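Local coordinates for cell wall surface anchor family protein (Streptococcus agalactiae serogroup V, PDB 3PF2) that is the C-terminal part of the major pilin, which probably builds the shaft of the type 1 pilus, and binds calcium ions, at residues T289-Q292 and T293-N296. Sequence-based numbering, arbitrary orientation.
Sequences TVSQ and TSYN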
# COMPACT_ATOMS: atom_id res chain seq x y z
N THR A 289 -1.34 1.61 20.62
CA THR A 289 -0.61 2.07 19.44
C THR A 289 -0.25 0.91 18.53
O THR A 289 0.04 -0.19 18.98
CB THR A 289 0.67 2.84 19.79
OG1 THR A 289 1.48 2.05 20.66
CG2 THR A 289 0.34 4.16 20.49
N VAL A 290 -0.31 1.20 17.23
CA VAL A 290 0.17 0.32 16.19
C VAL A 290 1.51 0.87 15.71
O VAL A 290 1.61 2.05 15.37
CB VAL A 290 -0.82 0.26 15.01
CG1 VAL A 290 -0.23 -0.58 13.86
CG2 VAL A 290 -2.14 -0.34 15.48
N SER A 291 2.53 0.01 15.74
CA SER A 291 3.90 0.38 15.36
C SER A 291 4.49 -0.71 14.48
O SER A 291 3.82 -1.68 14.15
CB SER A 291 4.77 0.52 16.61
OG SER A 291 5.01 -0.76 17.19
N GLN A 292 5.77 -0.59 14.13
CA GLN A 292 6.42 -1.66 13.39
C GLN A 292 6.39 -3.00 14.15
O GLN A 292 6.30 -4.06 13.53
CB GLN A 292 7.86 -1.28 13.06
CG GLN A 292 8.59 -2.36 12.28
CD GLN A 292 10.01 -1.98 11.96
OE1 GLN A 292 10.73 -1.47 12.80
NE2 GLN A 292 10.41 -2.23 10.72
N THR A 293 6.44 -2.93 15.47
CA THR A 293 6.66 -4.12 16.29
C THR A 293 5.50 -4.47 17.23
O THR A 293 5.69 -5.22 18.20
CB THR A 293 7.98 -4.01 17.12
OG1 THR A 293 7.92 -2.84 17.97
CG2 THR A 293 9.19 -3.90 16.19
N SER A 294 4.31 -3.96 16.95
CA SER A 294 3.16 -4.19 17.84
C SER A 294 2.41 -5.49 17.52
O SER A 294 1.45 -5.84 18.21
CB SER A 294 2.21 -2.97 17.82
OG SER A 294 1.82 -2.63 16.50
N TYR A 295 2.85 -6.21 16.48
CA TYR A 295 2.21 -7.48 16.13
C TYR A 295 3.28 -8.57 16.02
O TYR A 295 3.18 -9.61 16.65
CB TYR A 295 1.37 -7.39 14.85
CG TYR A 295 0.49 -8.63 14.67
CD1 TYR A 295 -0.76 -8.71 15.27
CD2 TYR A 295 0.94 -9.72 13.92
CE1 TYR A 295 -1.56 -9.84 15.13
CE2 TYR A 295 0.15 -10.85 13.76
CZ TYR A 295 -1.09 -10.90 14.38
OH TYR A 295 -1.88 -12.02 14.24
N ASN A 296 4.28 -8.31 15.19
CA ASN A 296 5.48 -9.13 15.07
C ASN A 296 6.66 -8.44 15.72
O ASN A 296 6.85 -7.24 15.53
CB ASN A 296 5.80 -9.32 13.58
CG ASN A 296 4.65 -9.97 12.82
OD1 ASN A 296 4.23 -9.48 11.75
ND2 ASN A 296 4.14 -11.07 13.34
O HOH W 1 4.34 -5.96 13.51
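S294 OG sits between two parts of the chain: it accepts the backbone N-H of S291, with S291 N to S294 OG at 2.8 Å and an almost straight N-H...O angle of 173°, and donates its own proton to G183 O of strand 178-190. The placement follows from chi1 of 53°, which sets OG between the backbone N and carbonyl carbon of S294 and turns it back toward S291 N, just past the end of strand 286-290. V290 CG1 lies alongside the same hydroxyl, 3.9 Å from S294 OG. S291 answers with its own side chain: T293 N donates to S291 OG at 3.1 Å, on a more bent path of 146°, so each serine hydroxyl accepts a main-chain N-H from the other side of the turn. The backbone between them is a type I beta turn from S291 to S294, whose CA atoms lie 5.3 Å apart. A water bridges the turn to the chain beyond it, donating to Q292 O at 2.7 Å and accepting from N296 N at 2.9 Å. The straight S291 bond, helped by the longer bent one, would hold the chain reversal where the edge strand of the prealbumin-like domain ends, and the G183 bond ties that turn to a neighbouring sheet.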